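PDB 5VIT: MdcA from Pseudomonas aeruginosa, which serves as the alpha subunit of malonate decarboxylase, probably acting as the transferase that exchanges acetate for malonate on the acyl carrier protein. Local coordinates for residues L39-E44 with S69-D74; L316-Y321 with L544-P548; F379-P383 with P451-Y455. Numbering follows the deposited sequence.

Contact 1: L39-E44 with S69-D74; sequences LVAALE and SLARVD
Two helices of an alpha/beta, Rossmann-like layer meet here: helix 39-46, which precedes strand 52-55, and the C-terminal end of helix 64-70, the helix of the beta-alpha-beta crossover from strand 52-55 to its parallel neighbour 81-85. Residues 39-44 are regular helix; Ser69 and Leu70 are helical, a type I turn follows from Leu70 to Val73 (Val73 N to Leu70 O, 3.2 Å), and Val73 is extended. The backbones come closest at Val40 and Ser69, with CA atoms 5.7 Å apart. Val40 (chi1 t) is the main knob, filling the hollow made by the helix end and the turn: its CG2 lies 3.7 Å from Ser69 O, its CG1 3.6 Å from Arg72 O and 4.2 Å from Val73 CG2, while the Arg72 guanidinium meets Val40 CG2 edge-on, NH1 at 3.7 Å. One turn on, Leu43 (mt) pushes CD1 against the helix end, 3.6 Å from Leu70 N and 3.9 Å from Ser69 CB. At the other end Leu39 CD2 rests 3.3 Å from Ser69 OG, a hydroxyl hydrogen-bonded to Phe65 O within its own helix. Glu44 (chi1 m, chi2 t) reaches beyond the turn, with OE1 3.6 Å from Val73 CG1. The same carboxylate oxygen receives the single hydrogen bond between the segments, Asp74 N to Glu44 OE1, 2.7 Å long and nearly straight at 175°.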
ATOM      1  N   LEU A  39      40.348  18.718  42.149  1.00 54.75           N
ATOM      2  CA  LEU A  39      39.850  17.604  41.338  1.00 46.01           C
ATOM      3  C   LEU A  39      40.796  17.320  40.179  1.00 48.00           C
ATOM      4  O   LEU A  39      41.087  16.163  39.886  1.00 49.42           O
ATOM      5  CB  LEU A  39      38.439  17.889  40.808  1.00 48.20           C
ATOM      6  CG  LEU A  39      37.799  16.758  39.979  1.00 45.66           C
ATOM      7  CD1 LEU A  39      37.575  15.512  40.825  1.00 43.17           C
ATOM      8  CD2 LEU A  39      36.492  17.195  39.341  1.00 42.98           C
ATOM      9  N   VAL A  40      41.290  18.374  39.537  1.00 43.84           N
ATOM     10  CA  VAL A  40      42.214  18.217  38.418  1.00 48.00           C
ATOM     11  C   VAL A  40      43.495  17.509  38.861  1.00 50.24           C
ATOM     12  O   VAL A  40      44.035  16.665  38.140  1.00 52.05           O
ATOM     13  CB  VAL A  40      42.559  19.578  37.779  1.00 46.31           C
ATOM     14  CG1 VAL A  40      43.609  19.417  36.700  1.00 47.27           C
ATOM     15  CG2 VAL A  40      41.302  20.215  37.203  1.00 52.00           C
ATOM     16  N   ALA A  41      43.963  17.841  40.057  1.00 50.81           N
ATOM     17  CA  ALA A  41      45.120  17.170  40.632  1.00 51.23           C
ATOM     18  C   ALA A  41      44.777  15.718  40.936  1.00 48.70           C
ATOM     19  O   ALA A  41      45.580  14.822  40.700  1.00 46.87           O
ATOM     20  CB  ALA A  41      45.580  17.887  41.892  1.00 48.61           C
ATOM     21  N   ALA A  42      43.578  15.501  41.467  1.00 47.80           N
ATOM     22  CA  ALA A  42      43.113  14.157  41.777  1.00 46.49           C
ATOM     23  C   ALA A  42      43.050  13.306  40.508  1.00 45.33           C
ATOM     24  O   ALA A  42      43.454  12.154  40.517  1.00 38.77           O
ATOM     25  CB  ALA A  42      41.753  14.209  42.455  1.00 43.67           C
ATOM     26  N   LEU A  43      42.562  13.885  39.414  1.00 44.80           N
ATOM     27  CA  LEU A  43      42.399  13.136  38.175  1.00 43.60           C
ATOM     28  C   LEU A  43      43.748  12.719  37.583  1.00 48.33           C
ATOM     29  O   LEU A  43      43.853  11.655  36.977  1.00 50.60           O
ATOM     30  CB  LEU A  43      41.611  13.949  37.152  1.00 42.54           C
ATOM     31  CG  LEU A  43      40.147  14.293  37.434  1.00 38.17           C
ATOM     32  CD1 LEU A  43      39.578  15.047  36.253  1.00 37.21           C
ATOM     33  CD2 LEU A  43      39.327  13.049  37.711  1.00 39.51           C
ATOM     34  N   GLU A  44      44.773  13.550  37.763  1.00 47.34           N
ATOM     35  CA  GLU A  44      46.127  13.235  37.285  1.00 48.08           C
ATOM     36  C   GLU A  44      46.824  12.207  38.187  1.00 46.01           C
ATOM     37  O   GLU A  44      47.769  11.529  37.770  1.00 47.57           O
ATOM     38  CB  GLU A  44      46.972  14.517  37.184  1.00 51.15           C
ATOM     39  CG  GLU A  44      46.454  15.531  36.154  1.00 50.22           C
ATOM     40  CD  GLU A  44      47.247  16.834  36.126  1.00 53.37           C
ATOM     41  OE1 GLU A  44      47.140  17.586  35.127  1.00 54.85           O
ATOM     42  OE2 GLU A  44      47.975  17.107  37.101  1.00 58.44           O
ATOM     43  N   SER A  69      36.773  19.062  33.868  1.00 37.25           N
ATOM     44  CA  SER A  69      37.969  18.959  34.701  1.00 40.28           C
ATOM     45  C   SER A  69      39.031  18.064  34.064  1.00 44.68           C
ATOM     46  O   SER A  69      40.220  18.326  34.205  1.00 49.29           O
ATOM     47  CB  SER A  69      37.615  18.432  36.082  1.00 36.70           C
ATOM     48  OG  SER A  69      36.558  19.173  36.656  1.00 37.71           O
ATOM     49  N   LEU A  70      38.604  17.008  33.370  1.00 40.71           N
ATOM     50  CA  LEU A  70      39.535  16.126  32.665  1.00 37.46           C
ATOM     51  C   LEU A  70      40.230  16.887  31.533  1.00 43.99           C
ATOM     52  O   LEU A  70      41.409  16.665  31.254  1.00 43.82           O
ATOM     53  CB  LEU A  70      38.810  14.886  32.111  1.00 37.81           C
ATOM     54  CG  LEU A  70      39.618  13.773  31.423  1.00 34.01           C
ATOM     55  CD1 LEU A  70      40.664  13.222  32.366  1.00 39.87           C
ATOM     56  CD2 LEU A  70      38.703  12.627  30.949  1.00 34.52           C
ATOM     57  N   ALA A  71      39.497  17.789  30.888  1.00 40.10           N
ATOM     58  CA  ALA A  71      40.044  18.532  29.757  1.00 45.08           C
ATOM     59  C   ALA A  71      41.082  19.581  30.193  1.00 43.74           C
ATOM     60  O   ALA A  71      41.790  20.138  29.357  1.00 43.53           O
ATOM     61  CB  ALA A  71      38.921  19.192  28.971  1.00 35.68           C
ATOM     62  N   ARG A  72      41.164  19.841  31.495  1.00 47.47           N
ATOM     63  CA  ARG A  72      42.106  20.816  32.044  1.00 51.90           C
ATOM     64  C   ARG A  72      43.339  20.122  32.602  1.00 53.07           C
ATOM     65  O   ARG A  72      44.081  20.686  33.404  1.00 55.84           O
ATOM     66  CB  ARG A  72      41.445  21.645  33.150  1.00 52.49           C
ATOM     67  CG  ARG A  72      40.212  22.408  32.718  1.00 52.93           C
ATOM     68  CD  ARG A  72      39.576  23.152  33.893  1.00 64.09           C
ATOM     69  NE  ARG A  72      40.213  24.447  34.140  1.00 79.22           N
ATOM     70  CZ  ARG A  72      41.120  24.679  35.087  1.00 75.12           C
ATOM     71  NH1 ARG A  72      41.499  23.706  35.903  1.00 68.83           N
ATOM     72  NH2 ARG A  72      41.641  25.891  35.224  1.00 77.29           N
ATOM     73  N   VAL A  73      43.539  18.879  32.186  1.00 50.58           N
ATOM     74  CA  VAL A  73      44.619  18.056  32.706  1.00 51.33           C
ATOM     75  C   VAL A  73      45.888  18.260  31.871  1.00 47.37           C
ATOM     76  O   VAL A  73      45.807  18.570  30.679  1.00 43.46           O
ATOM     77  CB  VAL A  73      44.181  16.557  32.739  1.00 49.89           C
ATOM     78  CG1 VAL A  73      45.353  15.623  32.677  1.00 50.98           C
ATOM     79  CG2 VAL A  73      43.338  16.276  33.979  1.00 41.96           C
ATOM     80  N   ASP A  74      47.048  18.120  32.513  1.00 46.11           N
ATOM     81  CA  ASP A  74      48.337  18.216  31.835  1.00 45.86           C
ATOM     82  C   ASP A  74      48.558  17.024  30.903  1.00 48.35           C
ATOM     83  O   ASP A  74      48.787  15.908  31.369  1.00 46.75           O
ATOM     84  CB  ASP A  74      49.468  18.312  32.874  1.00 50.12           C
ATOM     85  CG  ASP A  74      50.854  18.441  32.241  1.00 52.47           C
ATOM     86  OD1 ASP A  74      50.959  18.885  31.078  1.00 50.93           O
ATOM     87  OD2 ASP A  74      51.849  18.111  32.924  1.00 60.26           O
TER

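Contact 2: L316-Y321 with L544-P548; sequences LGMEGY and LYQPP
Gly317 adopts phi/psi 102/-10 and lies so close to residues 544-548 that its CA is 3.0 Å from Gln546 O; an ideal CB would stand 1.9 Å from that oxygen, a clash. The segments run antiparallel, Gly317 opposite Gln546 (CA-CA 4.3 Å) and Tyr321 opposite Leu544 (4.8 Å), without forming a strand pair. One hydrogen bond joins them, Gln546 N to Gly317 O, 2.9 Å at 178°. Within its own segment, Gly317 N donates to Glu319 OE1 at 2.8 Å. Tyr545 (chi1 t) lays its ring edge along Gly317 O, with CD1 at 3.2 Å, and a water bridges Tyr545 OH (2.7 Å) to Leu316 O (2.8 Å). Leu316 CD2 meets Pro548 CB at 4.0 Å; Tyr321 CB meets Leu544 CB at 3.7 Å. Together these contacts pack the C-terminal tail after helix 534-540 onto the loop following strand 308-310. Met318 (mmm) adds to them, its SD 4.2 Å from the Tyr545 ring centroid and 32° off the normal: an oblique Met-aromatic contact.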
ATOM      1  N   LEU A 316      14.321  15.824  30.642  1.00 28.96           N
ATOM      2  CA  LEU A 316      14.309  16.945  31.572  1.00 31.03           C
ATOM      3  C   LEU A 316      12.964  17.641  31.613  1.00 33.56           C
ATOM      4  O   LEU A 316      12.447  18.080  30.583  1.00 28.43           O
ATOM      5  CB  LEU A 316      15.399  17.954  31.218  1.00 30.84           C
ATOM      6  CG  LEU A 316      15.584  19.117  32.193  1.00 36.89           C
ATOM      7  CD1 LEU A 316      15.847  18.580  33.589  1.00 31.50           C
ATOM      8  CD2 LEU A 316      16.729  20.027  31.736  1.00 28.86           C
ATOM      9  N   GLY A 317      12.408  17.716  32.823  1.00 28.20           N
ATOM     10  CA  GLY A 317      11.145  18.376  33.060  1.00 31.95           C
ATOM     11  C   GLY A 317       9.982  17.426  33.213  1.00 32.61           C
ATOM     12  O   GLY A 317       8.885  17.831  33.601  1.00 33.13           O
ATOM     13  N   MET A 318      10.214  16.155  32.913  1.00 28.37           N
ATOM     14  CA  MET A 318       9.156  15.168  33.043  1.00 27.92           C
ATOM     15  C   MET A 318       9.099  14.564  34.463  1.00 30.78           C
ATOM     16  O   MET A 318       8.117  13.885  34.812  1.00 27.77           O
ATOM     17  CB  MET A 318       9.335  14.061  31.996  1.00 29.17           C
ATOM     18  CG  MET A 318       9.028  14.496  30.564  1.00 29.71           C
ATOM     19  SD  MET A 318       7.268  14.797  30.361  1.00 29.51           S
ATOM     20  CE  MET A 318       6.588  13.135  30.397  1.00 24.13           C
ATOM     21  N   GLU A 319      10.141  14.821  35.264  1.00 29.07           N
ATOM     22  CA  GLU A 319      10.323  14.150  36.573  1.00 31.48           C
ATOM     23  C   GLU A 319       9.099  14.260  37.471  1.00 29.84           C
ATOM     24  O   GLU A 319       8.596  13.251  37.979  1.00 29.46           O
ATOM     25  CB  GLU A 319      11.539  14.720  37.317  1.00 29.83           C
ATOM     26  CG  GLU A 319      12.902  14.381  36.698  1.00 35.14           C
ATOM     27  CD  GLU A 319      13.178  15.117  35.387  1.00 38.37           C
ATOM     28  OE1 GLU A 319      12.461  16.097  35.083  1.00 34.93           O
ATOM     29  OE2 GLU A 319      14.117  14.710  34.664  1.00 38.14           O
ATOM     30  N   GLY A 320       8.617  15.490  37.653  1.00 27.05           N
ATOM     31  CA  GLY A 320       7.457  15.738  38.488  1.00 26.98           C
ATOM     32  C   GLY A 320       6.204  15.066  37.968  1.00 34.01           C
ATOM     33  O   GLY A 320       5.357  14.615  38.741  1.00 36.09           O
ATOM     34  N   TYR A 321       6.067  14.998  36.647  1.00 32.82           N
ATOM     35  CA  TYR A 321       4.882  14.365  36.061  1.00 33.37           C
ATOM     36  C   TYR A 321       4.923  12.853  36.266  1.00 29.84           C
ATOM     37  O   TYR A 321       3.924  12.242  36.648  1.00 27.33           O
ATOM     38  CB  TYR A 321       4.765  14.710  34.566  1.00 29.08           C
ATOM     39  CG  TYR A 321       3.769  13.869  33.784  1.00 30.13           C
ATOM     40  CD1 TYR A 321       2.413  14.185  33.774  1.00 27.27           C
ATOM     41  CD2 TYR A 321       4.192  12.779  33.035  1.00 25.04           C
ATOM     42  CE1 TYR A 321       1.517  13.445  33.049  1.00 26.05           C
ATOM     43  CE2 TYR A 321       3.299  12.024  32.310  1.00 26.51           C
ATOM     44  CZ  TYR A 321       1.960  12.365  32.315  1.00 29.02           C
ATOM     45  OH  TYR A 321       1.060  11.614  31.590  1.00 30.11           O
ATOM     46  N   LEU A 544       2.180  19.614  35.275  1.00 32.48           N
ATOM     47  CA  LEU A 544       3.297  18.885  35.887  1.00 32.39           C
ATOM     48  C   LEU A 544       4.570  18.910  35.053  1.00 33.88           C
ATOM     49  O   LEU A 544       5.664  18.987  35.602  1.00 34.12           O
ATOM     50  CB  LEU A 544       2.900  17.439  36.161  1.00 34.93           C
ATOM     51  CG  LEU A 544       1.907  17.293  37.305  1.00 32.32           C
ATOM     52  CD1 LEU A 544       1.538  15.848  37.499  1.00 30.82           C
ATOM     53  CD2 LEU A 544       2.495  17.882  38.567  1.00 32.21           C
ATOM     54  N   TYR A 545       4.434  18.853  33.728  1.00 35.46           N
ATOM     55  CA  TYR A 545       5.600  18.914  32.850  1.00 30.13           C
ATOM     56  C   TYR A 545       6.217  20.308  32.881  1.00 29.92           C
ATOM     57  O   TYR A 545       5.537  21.303  32.672  1.00 33.90           O
ATOM     58  CB  TYR A 545       5.222  18.516  31.411  1.00 33.53           C
ATOM     59  CG  TYR A 545       6.327  18.707  30.384  1.00 30.66           C
ATOM     60  CD1 TYR A 545       7.656  18.410  30.683  1.00 30.49           C
ATOM     61  CD2 TYR A 545       6.031  19.158  29.092  1.00 33.62           C
ATOM     62  CE1 TYR A 545       8.665  18.586  29.733  1.00 32.04           C
ATOM     63  CE2 TYR A 545       7.026  19.332  28.140  1.00 31.73           C
ATOM     64  CZ  TYR A 545       8.340  19.047  28.465  1.00 30.19           C
ATOM     65  OH  TYR A 545       9.310  19.217  27.510  1.00 30.49           O
ATOM     66  N   GLN A 546       7.516  20.359  33.144  1.00 31.50           N
ATOM     67  CA  GLN A 546       8.269  21.599  33.219  1.00 31.56           C
ATOM     68  C   GLN A 546       9.257  21.657  32.069  1.00 33.15           C
ATOM     69  O   GLN A 546      10.372  21.178  32.210  1.00 33.50           O
ATOM     70  CB  GLN A 546       9.050  21.681  34.537  1.00 39.95           C
ATOM     71  CG  GLN A 546       8.230  21.480  35.793  1.00 39.98           C
ATOM     72  CD  GLN A 546       7.484  22.723  36.191  1.00 50.03           C
ATOM     73  OE1 GLN A 546       6.270  22.833  35.985  1.00 50.23           O
ATOM     74  NE2 GLN A 546       8.208  23.682  36.767  1.00 58.25           N
ATOM     75  N   PRO A 547       8.868  22.243  30.929  1.00 35.28           N
ATOM     76  CA  PRO A 547       9.804  22.175  29.793  1.00 33.04           C
ATOM     77  C   PRO A 547      11.127  22.887  30.069  1.00 37.82           C
ATOM     78  O   PRO A 547      11.123  23.915  30.740  1.00 38.47           O
ATOM     79  CB  PRO A 547       9.040  22.859  28.647  1.00 31.76           C
ATOM     80  CG  PRO A 547       7.877  23.532  29.270  1.00 34.55           C
ATOM     81  CD  PRO A 547       7.591  22.894  30.591  1.00 33.51           C
ATOM     82  N   PRO A 548      12.249  22.326  29.584  1.00 38.90           N
ATOM     83  CA  PRO A 548      13.521  23.050  29.696  1.00 33.20           C
ATOM     84  C   PRO A 548      13.463  24.348  28.910  1.00 36.30           C
ATOM     85  O   PRO A 548      12.634  24.482  28.001  1.00 36.19           O
ATOM     86  CB  PRO A 548      14.555  22.077  29.100  1.00 36.81           C
ATOM     87  CG  PRO A 548      13.781  21.074  28.350  1.00 33.08           C
ATOM     88  CD  PRO A 548      12.411  20.998  28.966  1.00 31.41           C
TER
HETATM   89  O   HOH W   1      11.724  18.069  27.848  1.00 28.02           O

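Contact 3: F379-P383 with P451-Y455; sequences FGGAP and PVMIY
Phe379, Met453 and Ala382 carry most of this apolar contact, in which no hydrogen bond passes between the segments. Phe379 (chi1 m, chi2 -44°) extends its ring over the bend at residues 451-453. Its CZ lies 3.5 Å from Pro451 C, which approaches the ring edge, and 3.6 Å from Pro451 CB; Val452 O sits over one ring face, 3.5 Å from Phe379 CZ; Phe379 CD1 is 3.6 Å from Met453 CA and 3.8 Å from Met453 CB. The CA atoms of Phe379 and Met453 are 5.6 Å apart. The segment 379-382 is a type II' turn closed by a weak bond, Ala382 N to Phe379 O at 3.4 Å, with Gly380 at phi/psi 65/-136 in its second position. Across from it, Met453 and Ile454 form a classic beta bulge: both hydrogen-bond through their backbones with Ser368, Met453 taking helix-like angles (-73/-55) and Ile454 extended ones (-136/128). The bulge borders strand 416-420 of the mixed sheet, touching Gln419, while Gly380 hydrogen-bonds to Ser108 and Thr133 in the half of the chain built on the parallel sheet. Met453 is stretched out (chi1 and chi2 t, chi3 p), which brings SD to 3.6 Å from Ala382 CB. Ala382, the last residue of the turn, also meets Ile454, CB to CD1 at 4.1 Å and Ala382 O to Ile454 CG1 at 3.8 Å. Beside it, Pro383 CG rests 3.6 Å from Met453 O.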
ATOM      1  N   PHE A 379      25.295   4.874  16.062  1.00 37.58           N
ATOM      2  CA  PHE A 379      24.054   4.141  15.861  1.00 32.75           C
ATOM      3  C   PHE A 379      23.093   4.304  17.030  1.00 29.37           C
ATOM      4  O   PHE A 379      21.871   4.197  16.869  1.00 27.95           O
ATOM      5  CB  PHE A 379      24.336   2.655  15.675  1.00 33.12           C
ATOM      6  CG  PHE A 379      25.258   2.334  14.548  1.00 27.85           C
ATOM      7  CD1 PHE A 379      25.122   2.951  13.324  1.00 29.80           C
ATOM      8  CD2 PHE A 379      26.281   1.403  14.727  1.00 32.05           C
ATOM      9  CE1 PHE A 379      25.983   2.640  12.274  1.00 32.79           C
ATOM     10  CE2 PHE A 379      27.147   1.089  13.684  1.00 33.35           C
ATOM     11  CZ  PHE A 379      26.994   1.713  12.457  1.00 31.05           C
ATOM     12  N   GLY A 380      23.639   4.525  18.220  1.00 25.66           N
ATOM     13  CA  GLY A 380      22.789   4.621  19.395  1.00 28.08           C
ATOM     14  C   GLY A 380      22.098   3.294  19.670  1.00 28.40           C
ATOM     15  O   GLY A 380      22.727   2.236  19.573  1.00 25.72           O
ATOM     16  N   GLY A 381      20.807   3.340  19.990  1.00 26.73           N
ATOM     17  CA  GLY A 381      20.056   2.139  20.320  1.00 24.90           C
ATOM     18  C   GLY A 381      19.466   1.395  19.134  1.00 24.50           C
ATOM     19  O   GLY A 381      18.981   0.263  19.265  1.00 28.13           O
ATOM     20  N   ALA A 382      19.515   2.012  17.962  1.00 25.02           N
ATOM     21  CA  ALA A 382      18.833   1.447  16.800  1.00 25.91           C
ATOM     22  C   ALA A 382      19.290   0.028  16.423  1.00 22.18           C
ATOM     23  O   ALA A 382      18.457  -0.781  16.058  1.00 23.35           O
ATOM     24  CB  ALA A 382      18.966   2.395  15.596  1.00 25.96           C
ATOM     25  N   PRO A 383      20.595  -0.295  16.506  1.00 21.91           N
ATOM     26  CA  PRO A 383      20.910  -1.694  16.155  1.00 23.03           C
ATOM     27  C   PRO A 383      20.346  -2.725  17.137  1.00 25.94           C
ATOM     28  O   PRO A 383      19.889  -3.790  16.719  1.00 23.52           O
ATOM     29  CB  PRO A 383      22.443  -1.739  16.187  1.00 21.15           C
ATOM     30  CG  PRO A 383      22.863  -0.348  15.995  1.00 22.49           C
ATOM     31  CD  PRO A 383      21.819   0.497  16.682  1.00 24.07           C
ATOM     32  N   PRO A 451      29.638   1.012   8.184  1.00 30.94           N
ATOM     33  CA  PRO A 451      28.843   1.265   9.385  1.00 28.00           C
ATOM     34  C   PRO A 451      27.355   1.371   9.020  1.00 30.89           C
ATOM     35  O   PRO A 451      26.851   2.459   8.736  1.00 31.05           O
ATOM     36  CB  PRO A 451      29.401   2.592   9.898  1.00 29.57           C
ATOM     37  CG  PRO A 451      29.933   3.280   8.659  1.00 31.06           C
ATOM     38  CD  PRO A 451      30.438   2.184   7.777  1.00 27.80           C
ATOM     39  N   VAL A 452      26.693   0.220   8.986  1.00 29.13           N
ATOM     40  CA  VAL A 452      25.262   0.102   8.757  1.00 26.32           C
ATOM     41  C   VAL A 452      24.518   0.104  10.091  1.00 29.09           C
ATOM     42  O   VAL A 452      24.859  -0.654  11.004  1.00 27.16           O
ATOM     43  CB  VAL A 452      24.934  -1.200   7.987  1.00 25.45           C
ATOM     44  CG1 VAL A 452      23.430  -1.480   7.987  1.00 27.05           C
ATOM     45  CG2 VAL A 452      25.464  -1.131   6.580  1.00 24.19           C
ATOM     46  N   MET A 453      23.501   0.948  10.199  1.00 27.73           N
ATOM     47  CA  MET A 453      22.698   1.021  11.413  1.00 27.85           C
ATOM     48  C   MET A 453      21.787  -0.201  11.549  1.00 24.22           C
ATOM     49  O   MET A 453      21.794  -0.903  12.558  1.00 21.70           O
ATOM     50  CB  MET A 453      21.865   2.304  11.419  1.00 28.86           C
ATOM     51  CG  MET A 453      21.026   2.491  12.663  1.00 27.56           C
ATOM     52  SD  MET A 453      20.135   4.060  12.645  1.00 39.44           S
ATOM     53  CE  MET A 453      18.822   3.679  11.466  1.00 26.59           C
ATOM     54  N   ILE A 454      20.994  -0.443  10.521  1.00 23.32           N
ATOM     55  CA  ILE A 454      20.092  -1.575  10.509  1.00 23.70           C
ATOM     56  C   ILE A 454      20.199  -2.213   9.132  1.00 26.98           C
ATOM     57  O   ILE A 454      20.096  -1.505   8.113  1.00 26.47           O
ATOM     58  CB  ILE A 454      18.639  -1.140  10.821  1.00 24.95           C
ATOM     59  CG1 ILE A 454      18.509  -0.713  12.295  1.00 25.34           C
ATOM     60  CG2 ILE A 454      17.665  -2.237  10.482  1.00 17.69           C
ATOM     61  CD1 ILE A 454      17.244   0.120  12.586  1.00 24.38           C
ATOM     62  N   TYR A 455      20.440  -3.523   9.088  1.00 21.55           N
ATOM     63  CA  TYR A 455      20.584  -4.219   7.801  1.00 22.88           C
ATOM     64  C   TYR A 455      19.234  -4.532   7.167  1.00 26.32           C
ATOM     65  O   TYR A 455      18.252  -4.834   7.861  1.00 24.07           O
ATOM     66  CB  TYR A 455      21.407  -5.507   7.966  1.00 22.41           C
ATOM     67  CG  TYR A 455      22.886  -5.236   8.205  1.00 26.36           C
ATOM     68  CD1 TYR A 455      23.377  -5.022   9.494  1.00 25.68           C
ATOM     69  CD2 TYR A 455      23.785  -5.165   7.138  1.00 25.67           C
ATOM     70  CE1 TYR A 455      24.729  -4.758   9.715  1.00 25.24           C
ATOM     71  CE2 TYR A 455      25.132  -4.898   7.345  1.00 26.92           C
ATOM     72  CZ  TYR A 455      25.599  -4.698   8.642  1.00 26.36           C
ATOM     73  OH  TYR A 455      26.936  -4.426   8.857  1.00 23.84           O
TER

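How the contacts relate
The three contacts are separate: nearest atoms are about 20 Å apart between contacts 1 and 2, 21 Å between 1 and 3, and 18 Å between 2 and 3. Contact 1 closes early in the chain, on the helices of the parallel sheet, before either of the others opens. Contact 3 is nested inside the long loop that contact 2 closes; both belong mainly to the mixed-sheet half, though contact 3 also reaches the parallel-sheet half through Gly380. The Ala382 side chain of contact 3 is about 6 Å from a malonate ion, near but not touching it, whereas the Met318 side chain of contact 2 is about 13 Å from one.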